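Local coordinates for protein putative phosphosugar isomerase (Clostridium difficile, PDB 3G68) that probably acts as a double-SIS phosphosugar isomerase that binds and isomerises a carbohydrate derivative, at residues N185-V190 / F314-Q319; S217-D222 / Y308-N313; E232-P237 / Q319-E324; I260-T265 / D276-W281; I325-L328 / D332-V335. All coordinates share one frame; numbering follows the deposited sequence.

Interaction 1 of 5, residues N185-V190 / F314-Q319; sequences NRFEAV and FIVPIQ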
# COMPACT_ATOMS: atom_id res chain seq x y z
N ASN B 185 24.03 -16.41 -19.46
CA ASN B 185 23.61 -15.10 -19.01
C ASN B 185 24.75 -14.15 -18.62
O ASN B 185 24.55 -12.95 -18.48
CB ASN B 185 22.62 -15.19 -17.86
CG ASN B 185 21.79 -13.91 -17.73
OD1 ASN B 185 21.26 -13.42 -18.72
ND2 ASN B 185 21.69 -13.39 -16.53
N ARG B 186 25.94 -14.70 -18.41
CA ARG B 186 27.14 -13.90 -18.09
C ARG B 186 27.91 -13.46 -19.33
O ARG B 186 28.83 -12.64 -19.23
CB ARG B 186 28.08 -14.70 -17.19
CG ARG B 186 27.40 -15.02 -15.87
CD ARG B 186 28.39 -15.62 -14.93
NE ARG B 186 27.83 -15.82 -13.62
CZ ARG B 186 28.51 -16.22 -12.56
NH1 ARG B 186 29.81 -16.48 -12.65
NH2 ARG B 186 27.90 -16.36 -11.39
N PHE B 187 27.55 -14.01 -20.48
CA PHE B 187 28.27 -13.75 -21.73
C PHE B 187 28.39 -12.26 -22.02
O PHE B 187 29.49 -11.76 -22.26
CB PHE B 187 27.59 -14.53 -22.86
CG PHE B 187 28.29 -14.49 -24.19
CD1 PHE B 187 28.24 -13.35 -25.00
CD2 PHE B 187 28.92 -15.66 -24.69
CE1 PHE B 187 28.86 -13.35 -26.26
CE2 PHE B 187 29.54 -15.65 -25.93
CZ PHE B 187 29.52 -14.52 -26.73
N GLU B 188 27.27 -11.54 -22.00
CA GLU B 188 27.23 -10.09 -22.26
C GLU B 188 28.11 -9.32 -21.30
O GLU B 188 28.86 -8.44 -21.73
CB GLU B 188 25.79 -9.58 -22.14
CG GLU B 188 25.58 -8.09 -22.34
CD GLU B 188 25.56 -7.67 -23.79
OE1 GLU B 188 25.53 -8.56 -24.68
OE2 GLU B 188 25.56 -6.45 -24.03
N ALA B 189 27.98 -9.61 -20.00
CA ALA B 189 28.81 -8.93 -18.98
C ALA B 189 30.32 -9.15 -19.24
O ALA B 189 31.13 -8.19 -19.15
CB ALA B 189 28.43 -9.39 -17.57
N VAL B 190 30.68 -10.39 -19.58
CA VAL B 190 32.09 -10.71 -19.92
C VAL B 190 32.55 -9.94 -21.18
O VAL B 190 33.67 -9.41 -21.23
CB VAL B 190 32.30 -12.25 -20.01
CG1 VAL B 190 33.70 -12.59 -20.62
CG2 VAL B 190 32.10 -12.89 -18.63
N PHE B 314 34.93 -18.26 -21.16
CA PHE B 314 36.37 -17.98 -21.00
C PHE B 314 37.10 -17.30 -22.15
O PHE B 314 37.91 -16.39 -21.91
CB PHE B 314 37.18 -19.22 -20.57
CG PHE B 314 38.01 -18.96 -19.36
CD1 PHE B 314 39.04 -18.04 -19.40
CD2 PHE B 314 37.71 -19.61 -18.16
CE1 PHE B 314 39.80 -17.78 -18.24
CE2 PHE B 314 38.43 -19.34 -17.02
CZ PHE B 314 39.47 -18.42 -17.06
N ILE B 315 36.83 -17.72 -23.38
CA ILE B 315 37.56 -17.17 -24.52
C ILE B 315 36.88 -15.99 -25.22
O ILE B 315 37.40 -15.49 -26.21
CB ILE B 315 38.02 -18.25 -25.53
CG1 ILE B 315 36.88 -18.94 -26.25
CG2 ILE B 315 38.89 -19.31 -24.85
CD1 ILE B 315 37.39 -19.78 -27.44
N VAL B 316 35.74 -15.53 -24.69
CA VAL B 316 35.07 -14.31 -25.22
C VAL B 316 36.08 -13.17 -25.46
O VAL B 316 36.08 -12.58 -26.54
CB VAL B 316 33.87 -13.87 -24.33
CG1 VAL B 316 33.35 -12.48 -24.69
CG2 VAL B 316 32.77 -14.86 -24.46
N PRO B 317 36.92 -12.84 -24.45
CA PRO B 317 37.93 -11.77 -24.66
C PRO B 317 38.86 -11.97 -25.83
O PRO B 317 39.20 -11.01 -26.51
CB PRO B 317 38.70 -11.75 -23.34
CG PRO B 317 38.21 -12.90 -22.57
CD PRO B 317 36.90 -13.26 -23.04
N ILE B 318 39.27 -13.22 -26.07
CA ILE B 318 40.21 -13.52 -27.12
C ILE B 318 39.48 -13.40 -28.47
O ILE B 318 40.03 -12.82 -29.39
CB ILE B 318 40.86 -14.93 -26.99
CG1 ILE B 318 41.59 -15.08 -25.65
CG2 ILE B 318 41.86 -15.13 -28.12
CD1 ILE B 318 42.66 -14.09 -25.47
N GLN B 319 38.27 -13.94 -28.58
CA GLN B 319 37.48 -13.75 -29.80
C GLN B 319 37.21 -12.30 -30.06
O GLN B 319 37.18 -11.88 -31.22
CB GLN B 319 36.15 -14.50 -29.71
CG GLN B 319 36.31 -16.00 -29.73
CD GLN B 319 35.11 -16.69 -29.15
OE1 GLN B 319 34.46 -16.18 -28.23
NE2 GLN B 319 34.81 -17.88 -29.68

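Interaction 2 of 5, residues S217-D222 / Y308-N313; sequences SDIYGD and YYQTFN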
# COMPACT_ATOMS: atom_id res chain seq x y z
N SER B 217 43.80 -27.68 -18.31
CA SER B 217 43.26 -28.82 -19.06
C SER B 217 41.73 -28.79 -19.26
O SER B 217 41.23 -29.26 -20.28
CB SER B 217 43.67 -30.17 -18.42
OG SER B 217 43.35 -30.22 -17.05
N ASP B 218 40.99 -28.21 -18.31
CA ASP B 218 39.53 -28.11 -18.38
C ASP B 218 39.05 -27.26 -19.56
O ASP B 218 37.91 -27.44 -20.00
CB ASP B 218 38.93 -27.56 -17.07
CG ASP B 218 39.10 -28.49 -15.90
OD1 ASP B 218 39.30 -29.71 -16.10
OD2 ASP B 218 39.01 -27.98 -14.77
N ILE B 219 39.92 -26.37 -20.05
CA ILE B 219 39.64 -25.52 -21.19
C ILE B 219 40.67 -25.73 -22.32
O ILE B 219 40.90 -24.86 -23.14
CB ILE B 219 39.45 -24.03 -20.78
CG1 ILE B 219 40.65 -23.52 -19.98
CG2 ILE B 219 38.09 -23.88 -20.03
CD1 ILE B 219 40.71 -21.93 -19.82
N TYR B 220 41.23 -26.94 -22.42
CA TYR B 220 42.22 -27.21 -23.47
C TYR B 220 41.66 -27.00 -24.91
O TYR B 220 42.27 -26.34 -25.72
CB TYR B 220 42.80 -28.63 -23.28
CG TYR B 220 43.85 -28.97 -24.30
CD1 TYR B 220 44.98 -28.19 -24.44
CD2 TYR B 220 43.69 -30.08 -25.14
CE1 TYR B 220 45.94 -28.51 -25.39
CE2 TYR B 220 44.62 -30.39 -26.10
CZ TYR B 220 45.75 -29.61 -26.22
OH TYR B 220 46.67 -29.93 -27.18
N GLY B 221 40.46 -27.49 -25.18
CA GLY B 221 39.84 -27.30 -26.51
C GLY B 221 39.67 -25.80 -26.80
O GLY B 221 40.02 -25.34 -27.89
N ASP B 222 39.13 -25.06 -25.83
CA ASP B 222 38.98 -23.59 -25.97
C ASP B 222 40.32 -22.88 -26.17
O ASP B 222 40.37 -21.87 -26.88
CB ASP B 222 38.26 -22.98 -24.77
CG ASP B 222 36.78 -23.34 -24.72
OD1 ASP B 222 36.16 -23.61 -25.79
OD2 ASP B 222 36.24 -23.30 -23.59
N TYR B 308 33.19 -27.35 -16.51
CA TYR B 308 32.63 -27.63 -17.81
C TYR B 308 31.93 -26.41 -18.39
O TYR B 308 32.17 -26.04 -19.53
CB TYR B 308 31.65 -28.79 -17.73
CG TYR B 308 32.22 -30.02 -17.05
CD1 TYR B 308 33.26 -30.73 -17.64
CD2 TYR B 308 31.70 -30.48 -15.83
CE1 TYR B 308 33.79 -31.85 -17.03
CE2 TYR B 308 32.23 -31.61 -15.21
CZ TYR B 308 33.27 -32.30 -15.83
OH TYR B 308 33.81 -33.44 -15.25
N TYR B 309 31.08 -25.76 -17.60
CA TYR B 309 30.26 -24.65 -18.14
C TYR B 309 30.97 -23.31 -18.32
O TYR B 309 30.48 -22.43 -19.05
CB TYR B 309 28.91 -24.50 -17.38
CG TYR B 309 28.14 -25.81 -17.30
CD1 TYR B 309 28.00 -26.64 -18.41
CD2 TYR B 309 27.54 -26.23 -16.10
CE1 TYR B 309 27.30 -27.86 -18.33
CE2 TYR B 309 26.83 -27.40 -16.03
CZ TYR B 309 26.73 -28.22 -17.14
OH TYR B 309 26.04 -29.41 -17.06
N GLN B 310 32.14 -23.18 -17.72
CA GLN B 310 33.01 -22.01 -17.94
C GLN B 310 33.37 -21.86 -19.40
O GLN B 310 33.79 -20.78 -19.83
CB GLN B 310 34.29 -22.09 -17.09
CG GLN B 310 35.22 -23.25 -17.48
CD GLN B 310 36.49 -23.33 -16.64
OE1 GLN B 310 36.94 -22.36 -16.04
NE2 GLN B 310 37.06 -24.51 -16.59
N THR B 311 33.25 -22.94 -20.18
CA THR B 311 33.52 -22.90 -21.61
C THR B 311 32.65 -21.85 -22.34
O THR B 311 33.01 -21.37 -23.38
CB THR B 311 33.35 -24.30 -22.27
OG1 THR B 311 33.91 -24.28 -23.60
CG2 THR B 311 31.87 -24.71 -22.33
N PHE B 312 31.50 -21.50 -21.79
CA PHE B 312 30.65 -20.49 -22.44
C PHE B 312 31.04 -19.05 -22.19
O PHE B 312 30.34 -18.16 -22.65
CB PHE B 312 29.18 -20.73 -22.09
CG PHE B 312 28.72 -22.04 -22.56
CD1 PHE B 312 28.70 -22.31 -23.93
CD2 PHE B 312 28.39 -23.05 -21.66
CE1 PHE B 312 28.32 -23.58 -24.39
CE2 PHE B 312 27.99 -24.30 -22.13
CZ PHE B 312 27.96 -24.56 -23.49
N ASN B 313 32.10 -18.83 -21.41
CA ASN B 313 32.59 -17.49 -21.16
C ASN B 313 34.08 -17.26 -21.36
O ASN B 313 34.44 -16.14 -21.69
CB ASN B 313 32.34 -17.11 -19.70
CG ASN B 313 30.87 -17.15 -19.28
OD1 ASN B 313 30.61 -17.32 -18.10
ND2 ASN B 313 29.93 -16.95 -20.22
O HOH W 1 39.20 -25.32 -14.51
O HOH W 2 35.79 -20.50 -23.28

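Interaction 3 of 5, residues E232-P237 / Q319-E324; sequences ETMRIP and QLICGE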
# COMPACT_ATOMS: atom_id res chain seq x y z
N GLU B 232 44.31 -16.92 -37.46
CA GLU B 232 43.57 -16.61 -38.70
C GLU B 232 43.32 -15.12 -38.90
O GLU B 232 43.24 -14.66 -40.03
CB GLU B 232 42.24 -17.35 -38.70
CG GLU B 232 42.37 -18.87 -38.81
CD GLU B 232 41.03 -19.62 -38.65
OE1 GLU B 232 40.05 -19.07 -38.10
OE2 GLU B 232 40.99 -20.80 -39.06
N THR B 233 43.24 -14.36 -37.82
CA THR B 233 42.87 -12.93 -37.90
C THR B 233 44.04 -11.97 -37.69
O THR B 233 44.13 -10.94 -38.36
CB THR B 233 41.73 -12.63 -36.90
OG1 THR B 233 42.13 -12.96 -35.55
CG2 THR B 233 40.49 -13.44 -37.27
N MSE B 234 44.92 -12.30 -36.75
CA MSE B 234 46.12 -11.49 -36.49
C MSE B 234 47.22 -11.83 -37.49
O MSE B 234 48.17 -11.04 -37.68
CB MSE B 234 46.62 -11.71 -35.07
CG MSE B 234 45.61 -11.40 -33.99
SE MSE B 234 45.37 -9.49 -33.75
CE MSE B 234 47.10 -9.12 -32.91
N ARG B 235 47.14 -13.02 -38.08
CA ARG B 235 48.07 -13.47 -39.13
C ARG B 235 49.55 -13.43 -38.77
O ARG B 235 50.40 -12.91 -39.51
CB ARG B 235 47.76 -12.73 -40.41
CG ARG B 235 46.36 -13.11 -40.79
CD ARG B 235 45.82 -12.43 -41.90
NE ARG B 235 44.42 -12.82 -41.97
CZ ARG B 235 43.55 -12.33 -42.84
NH1 ARG B 235 43.92 -11.44 -43.76
NH2 ARG B 235 42.30 -12.76 -42.79
N ILE B 236 49.81 -14.01 -37.61
CA ILE B 236 51.13 -14.13 -37.02
C ILE B 236 51.16 -15.50 -36.37
O ILE B 236 50.11 -16.15 -36.24
CB ILE B 236 51.39 -13.01 -35.95
CG1 ILE B 236 50.35 -13.08 -34.82
CG2 ILE B 236 51.47 -11.63 -36.61
CD1 ILE B 236 50.55 -12.03 -33.73
N PRO B 237 52.34 -15.93 -35.91
CA PRO B 237 52.35 -17.20 -35.20
C PRO B 237 51.57 -17.18 -33.91
O PRO B 237 51.77 -16.28 -33.06
CB PRO B 237 53.84 -17.45 -34.93
CG PRO B 237 54.52 -16.70 -36.01
CD PRO B 237 53.71 -15.44 -36.10
N GLN B 319 38.27 -13.94 -28.58
CA GLN B 319 37.48 -13.75 -29.80
C GLN B 319 37.21 -12.30 -30.06
O GLN B 319 37.18 -11.88 -31.22
CB GLN B 319 36.15 -14.50 -29.71
CG GLN B 319 36.31 -16.00 -29.73
CD GLN B 319 35.11 -16.69 -29.15
OE1 GLN B 319 34.46 -16.18 -28.23
NE2 GLN B 319 34.81 -17.88 -29.68
N LEU B 320 37.00 -11.49 -29.02
CA LEU B 320 36.78 -10.06 -29.23
C LEU B 320 38.02 -9.38 -29.77
O LEU B 320 37.92 -8.46 -30.61
CB LEU B 320 36.20 -9.33 -28.01
CG LEU B 320 35.77 -7.89 -28.24
CD1 LEU B 320 34.76 -7.76 -29.42
CD2 LEU B 320 35.15 -7.35 -26.96
N ILE B 321 39.20 -9.83 -29.32
CA ILE B 321 40.46 -9.35 -29.87
C ILE B 321 40.49 -9.64 -31.37
O ILE B 321 40.88 -8.77 -32.13
CB ILE B 321 41.71 -9.96 -29.20
CG1 ILE B 321 41.93 -9.34 -27.82
CG2 ILE B 321 42.97 -9.70 -30.06
CD1 ILE B 321 43.01 -10.06 -26.95
N CYS B 322 40.04 -10.83 -31.76
CA CYS B 322 39.99 -11.21 -33.18
C CYS B 322 39.11 -10.29 -34.02
O CYS B 322 39.41 -10.04 -35.18
CB CYS B 322 39.57 -12.67 -33.37
SG CYS B 322 40.69 -13.88 -32.61
N GLY B 323 38.02 -9.81 -33.44
CA GLY B 323 37.13 -8.91 -34.14
C GLY B 323 37.66 -7.49 -34.20
O GLY B 323 37.52 -6.83 -35.24
N GLU B 324 38.30 -7.03 -33.13
CA GLU B 324 38.70 -5.61 -33.02
C GLU B 324 40.12 -5.17 -33.42
O GLU B 324 40.31 -4.10 -34.02
CB GLU B 324 38.51 -5.13 -31.60
CG GLU B 324 37.06 -5.12 -31.15
CD GLU B 324 36.89 -4.37 -29.80
OE1 GLU B 324 37.90 -4.11 -29.13
OE2 GLU B 324 35.73 -4.06 -29.40

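Interaction 4 of 5, residues I260-T265 / D276-W281; sequences IFILDT and DVLSGW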
# COMPACT_ATOMS: atom_id res chain seq x y z
N ILE B 260 51.92 -13.38 -24.35
CA ILE B 260 51.34 -14.56 -23.69
C ILE B 260 50.04 -14.21 -22.98
O ILE B 260 49.96 -13.22 -22.25
CB ILE B 260 52.25 -15.27 -22.63
CG1 ILE B 260 53.65 -15.53 -23.17
CG2 ILE B 260 51.63 -16.62 -22.21
CD1 ILE B 260 54.51 -14.34 -23.11
N PHE B 261 49.01 -15.02 -23.26
CA PHE B 261 47.70 -14.91 -22.62
C PHE B 261 47.59 -16.13 -21.71
O PHE B 261 47.80 -17.26 -22.19
CB PHE B 261 46.56 -14.93 -23.62
CG PHE B 261 46.50 -13.72 -24.44
CD1 PHE B 261 45.93 -12.56 -23.92
CD2 PHE B 261 47.04 -13.69 -25.71
CE1 PHE B 261 45.88 -11.39 -24.65
CE2 PHE B 261 46.98 -12.51 -26.48
CZ PHE B 261 46.40 -11.37 -25.95
N ILE B 262 47.34 -15.88 -20.43
CA ILE B 262 47.14 -16.96 -19.45
C ILE B 262 45.66 -16.98 -19.06
O ILE B 262 45.12 -16.01 -18.54
CB ILE B 262 48.06 -16.81 -18.21
CG1 ILE B 262 49.54 -16.86 -18.68
CG2 ILE B 262 47.79 -17.96 -17.22
CD1 ILE B 262 50.61 -16.90 -17.58
N LEU B 263 45.01 -18.10 -19.37
CA LEU B 263 43.60 -18.33 -19.05
C LEU B 263 43.64 -19.07 -17.72
O LEU B 263 43.90 -20.27 -17.67
CB LEU B 263 42.96 -19.17 -20.16
CG LEU B 263 43.03 -18.59 -21.58
CD1 LEU B 263 42.27 -19.53 -22.57
CD2 LEU B 263 42.45 -17.20 -21.60
N ASP B 264 43.45 -18.32 -16.64
CA ASP B 264 43.61 -18.82 -15.28
C ASP B 264 42.26 -19.25 -14.67
O ASP B 264 41.46 -18.43 -14.22
CB ASP B 264 44.31 -17.76 -14.42
CG ASP B 264 44.45 -18.18 -12.95
OD1 ASP B 264 44.36 -19.39 -12.65
OD2 ASP B 264 44.63 -17.28 -12.11
N THR B 265 42.05 -20.56 -14.62
CA THR B 265 40.79 -21.12 -14.08
C THR B 265 40.75 -21.27 -12.56
O THR B 265 39.73 -21.69 -12.01
CB THR B 265 40.43 -22.47 -14.71
OG1 THR B 265 41.38 -23.45 -14.29
CG2 THR B 265 40.39 -22.37 -16.24
N ASP B 276 55.11 -14.57 -12.90
CA ASP B 276 56.31 -13.87 -12.44
C ASP B 276 57.54 -14.22 -13.27
O ASP B 276 58.26 -13.32 -13.68
CB ASP B 276 56.55 -14.12 -10.93
CG ASP B 276 55.43 -13.50 -10.04
OD1 ASP B 276 54.54 -12.76 -10.55
OD2 ASP B 276 55.46 -13.76 -8.80
N VAL B 277 57.76 -15.51 -13.54
CA VAL B 277 58.93 -15.92 -14.35
C VAL B 277 58.82 -15.33 -15.76
O VAL B 277 59.76 -14.68 -16.26
CB VAL B 277 59.12 -17.45 -14.40
CG1 VAL B 277 60.26 -17.84 -15.35
CG2 VAL B 277 59.35 -17.98 -12.98
N LEU B 278 57.65 -15.51 -16.38
CA LEU B 278 57.50 -15.00 -17.75
C LEU B 278 57.57 -13.49 -17.84
O LEU B 278 58.05 -12.95 -18.84
CB LEU B 278 56.19 -15.48 -18.37
CG LEU B 278 56.06 -16.98 -18.56
CD1 LEU B 278 54.64 -17.35 -19.00
CD2 LEU B 278 57.12 -17.45 -19.56
N SER B 279 57.09 -12.78 -16.80
CA SER B 279 57.08 -11.31 -16.81
C SER B 279 58.49 -10.74 -16.71
O SER B 279 58.72 -9.58 -17.04
CB SER B 279 56.12 -10.74 -15.76
OG SER B 279 54.79 -11.17 -16.05
N GLY B 280 59.44 -11.56 -16.27
CA GLY B 280 60.84 -11.21 -16.27
C GLY B 280 61.45 -11.29 -17.67
O GLY B 280 62.50 -10.70 -17.88
N TRP B 281 60.84 -12.02 -18.60
CA TRP B 281 61.33 -12.15 -19.99
C TRP B 281 60.58 -11.28 -21.01
O TRP B 281 61.15 -10.93 -22.05
CB TRP B 281 61.30 -13.60 -20.48
CG TRP B 281 62.10 -14.59 -19.63
CD1 TRP B 281 63.23 -14.33 -18.93
CD2 TRP B 281 61.89 -16.01 -19.53
NE1 TRP B 281 63.71 -15.47 -18.33
CE2 TRP B 281 62.90 -16.52 -18.68
CE3 TRP B 281 60.92 -16.88 -20.01
CZ2 TRP B 281 62.99 -17.88 -18.33
CZ3 TRP B 281 61.00 -18.23 -19.67
CH2 TRP B 281 62.03 -18.71 -18.83

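Interaction 5 of 5, residues I325-L328 / D332-V335; sequences IPTL and DPSV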
# COMPACT_ATOMS: atom_id res chain seq x y z
N ILE B 325 41.10 -5.96 -33.02
CA ILE B 325 42.51 -5.57 -33.23
C ILE B 325 42.95 -5.72 -34.69
O ILE B 325 43.67 -4.85 -35.16
CB ILE B 325 43.44 -6.26 -32.20
CG1 ILE B 325 42.99 -5.86 -30.77
CG2 ILE B 325 44.92 -5.91 -32.44
CD1 ILE B 325 43.19 -4.33 -30.38
N PRO B 326 42.57 -6.81 -35.40
CA PRO B 326 42.96 -6.88 -36.80
C PRO B 326 42.54 -5.67 -37.65
O PRO B 326 43.27 -5.31 -38.57
CB PRO B 326 42.29 -8.14 -37.31
CG PRO B 326 42.25 -9.01 -36.15
CD PRO B 326 41.93 -8.05 -34.99
N THR B 327 41.41 -5.04 -37.32
CA THR B 327 40.97 -3.83 -38.04
C THR B 327 41.99 -2.69 -37.90
O THR B 327 42.02 -1.79 -38.74
CB THR B 327 39.54 -3.36 -37.60
OG1 THR B 327 39.59 -2.88 -36.25
CG2 THR B 327 38.57 -4.50 -37.66
N LEU B 328 42.81 -2.71 -36.84
CA LEU B 328 43.89 -1.73 -36.66
C LEU B 328 45.22 -2.19 -37.27
O LEU B 328 46.21 -1.48 -37.15
CB LEU B 328 44.06 -1.43 -35.17
CG LEU B 328 42.83 -1.10 -34.33
CD1 LEU B 328 43.25 -0.82 -32.90
CD2 LEU B 328 42.08 0.09 -34.91
N ASP B 332 40.48 -7.26 -42.46
CA ASP B 332 39.09 -7.44 -42.19
C ASP B 332 39.14 -8.88 -41.71
O ASP B 332 39.33 -9.80 -42.52
CB ASP B 332 38.23 -7.31 -43.46
CG ASP B 332 36.77 -7.67 -43.21
OD1 ASP B 332 36.48 -8.27 -42.16
OD2 ASP B 332 35.94 -7.37 -44.10
N PRO B 333 38.93 -9.09 -40.40
CA PRO B 333 39.12 -10.45 -39.88
C PRO B 333 38.10 -11.49 -40.32
O PRO B 333 38.30 -12.67 -40.06
CB PRO B 333 39.11 -10.25 -38.37
CG PRO B 333 38.29 -9.05 -38.17
CD PRO B 333 38.50 -8.16 -39.33
N SER B 334 37.01 -11.06 -40.96
CA SER B 334 36.00 -11.98 -41.45
C SER B 334 36.28 -12.47 -42.86
O SER B 334 35.58 -13.35 -43.32
CB SER B 334 34.61 -11.34 -41.41
OG SER B 334 34.10 -11.40 -40.09
N VAL B 335 37.30 -11.92 -43.53
CA VAL B 335 37.69 -12.33 -44.91
C VAL B 335 39.07 -13.02 -44.96
O VAL B 335 40.07 -12.38 -44.65
CB VAL B 335 37.71 -11.12 -45.85
CG1 VAL B 335 38.13 -11.55 -47.29
CG2 VAL B 335 36.35 -10.39 -45.84

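Interaction 1 of 5, residues N185-V190 / F314-Q319
Across the two segments, one face of the F187 ring is met by CG2 of V316. This carbon lies 3.6 Å above the ring plane and is displaced toward the rim, with F187 CE2 its nearest ring atom at 3.6 Å. The line from V316 CG2 to the F187 ring centroid is 4.0 Å long and 26° off the ring normal, which meets the definition of a CH-pi contact over the face. Y148 supplies an edge-to-face ring contact to the same phenyl group, and P12 of helix 4-20 packs on it as well.

With V316 CG1 anti to the backbone N (chi1 169°), CG2 is left beside that N and is the branch laid on the ring, while V316 CG1 faces V190 CG1 at 4.1 Å. V190 approaches the valine through this one methyl: its CG1 is 3.9 Å from V316 CB and also touches P317, at 4.1 Å from CD. V316 has the most surface buried by the contact, 74 Å² against residues 185-190, and the nearest pair of alpha carbons, V190 CA and V316 CA, is 7.1 Å apart.

Both segments are at the beginning of their helices, 187-200 and 316-324. R186 turns to a second subunit and forms a salt bridge with E137 of that chain.

No hydrogen bond crosses between the segments. All the touching residues are buried and apolar, so the contact rests on dispersion and on the exclusion of water, with the ring face as its one directional element.

Interaction 2 of 5, residues S217-D222 / Y308-N313
Q310 buries the most surface of any residue here, 53 Å², by extending its amide across I219. Its chain is straight beyond CG (chi2 180°), and its NE2 ends 3.6 Å from I219 CG2, the two side chains meeting at about a right angle. The same Q310 NE2 lies 3.6 Å from D218 CB. Q310 NE2 is hydrogen-bonded to P307, just before its own segment, and to a water that accepts from it and donates to D218 OD2 at 2.7 Å. D218 in turn has a salt-bridge partner in K267.

T311 and D222 form the direct polar link. T311 OG1 donates to D222 OD2 over a short 2.5 Å, and the oxygen accepts with its syn lone pair. A second water donates to T311 O and, weakly, to D222 OD2. K151 contacts both partners, through a salt bridge to D222 OD1 and a hydrogen bond to T311 OG1, while Y147 bonds to D222 OD1.

I219 occupies the N-cap position of helix 220-234. The facing segment 308-313 belongs to the connection from strand 299-300 to helix 316-324, with helices 43-59 and 145-165 packed around T311.

Interaction 3 of 5, residues E232-P237 / Q319-E324
T233 overlaps C322 closely, its hydroxyl OG1 lying 3.4 Å from both CB and SG of the cysteine. The pair joins helices 220-234 and 316-324 of this double-SIS protein. Helix 220-234 links parallel strands 210-215 and 238-242 as a beta-alpha-beta crossover, and here the C-terminal end of that helix meets helix 316-324. The backbones come near at this point, with T233 CA 5.8 Å from C322 CA, as expected where the facing side chains are small.

The threonine hydroxyl is not bonded to the cysteine. With chi1 at 59° it sits between its own backbone N and carbonyl carbon, and it hydrogen-bonds to the carbonyl O of K229 one turn back in the same helix. Its polar end is thus satisfied while the side chain packs sulfur and methylene. T233 CG2 adds a looser touch, 4.1 Å from C322 CB.

The second point of contact is wholly apolar and less tight: the selenium of selenomethionine M234 is 4.4 Å from I321 CG2. I321 also leans on L230 and on W197 of helix 187-200, so it bridges between helices.

After M234 the chain leaves the helix at R235, which has a positive phi (55°). Its side chain folds back onto the turn just completed: R235 NE donates to E232 O at 2.9 Å, with the oxygen only 3° out of the guanidinium plane.

Interaction 4 of 5, residues I260-T265 / D276-W281
L278 makes both touches of this contact through one methyl, CD1, which points at two residues of the strand. It lies 4.3 Å from I262 CD1 and 4.5 Å from I260 CG2. The latter distance belongs to one of two deposited conformers of I260 and is correspondingly less certain. L278 gives up the larger share of surface, 52 Å², against 31 Å² for I260 and 18 Å² for I262.

The two isoleucines are two residues apart on the strand, so both direct their side chains to the same face of the sheet, and L278 reaches toward them from the helix that covers this face. The backbones stay well separated, the closest alpha carbons being I260 CA and L278 CA at 8.6 Å. Such spacing is that of a helix layered on a sheet with side chains filling the interval.

The arrangement is part of a beta-alpha-beta unit: strand 258-264, helix 271-279, then strand 284-289, its strands lying in the parallel sheet ordered 238-242, 210-215, 258-264, 284-289, 299-300, as in the alpha/beta SIS fold.

Neighbouring side chains continue the same layer. V271, M274 and I275 of the helix pack on I262, while I214 and V285 from the strands on either side touch both I260 and L278. Backbone hydrogen bonds fix the strand between them: I260 and I262 pair with F286, and F261 pairs with R212 and I214. On the helix, S279 OG bonds back to I275 O.

Interaction 5 of 5, residues I325-L328 / D332-V335
Apolar packing between P326 and P333 carries most of this contact. The two side chains cross at about a right angle and meet through the CB carbons, P326 CB lying 4.0 Å from P333 CB. P326 CG is at the same 4.0 Å from P333 CB, so that one carbon is covered by two atoms of the facing ring. T327 adds its methyl, CG2, which is 4.0 Å from P333 CD and takes a more exposed part of the interface. P333 thereby touches both partners and buries 53 Å².

Hydrogen bonds act within each segment and none passes between them. L328 N bonds to I325 O, in keeping with the 3-10 turn at 326-328. On the other side, V335 N donates to D332 O over 3.1 Å, closing a type I beta turn. D332 OD1 accepts from S334 N at 3.1 Å in an Asx turn, the N-H coming from above the carboxylate plane, 40° out of it. T327 OG1 is hydrogen-bonded to E324 O, just before its segment.

Both segments follow helix 316-324 in the connection to helix 341-345. T233 of helix 220-234 touches both prolines, M234 covers P326, and I4 of helix 4-20 lies against P333.

Overall arrangement
Interactions 1 to 4 are all buried contacts, interaction 2 nearest the centre of the chain and interaction 4 farthest of the four; F314 of interaction 1 packs on D264 and T265 of interaction 4, I219 of interaction 2 on L263 and T265, and I321 of interaction 3 reaches F261. Interaction 2 alone has a direct cross-segment hydrogen bond and bridging waters; the others rest on packing. Interactions 1 and 3 use opposite ends of helix 316-324, and interactions 2 and 3 opposite ends of helix 220-234. Interaction 5, its centre about 7 Å from that of interaction 3, extends that helix pair toward the surface, where T327 and D332 are exposed and R235 NH2 probably hydrogen-bonds to V335 O.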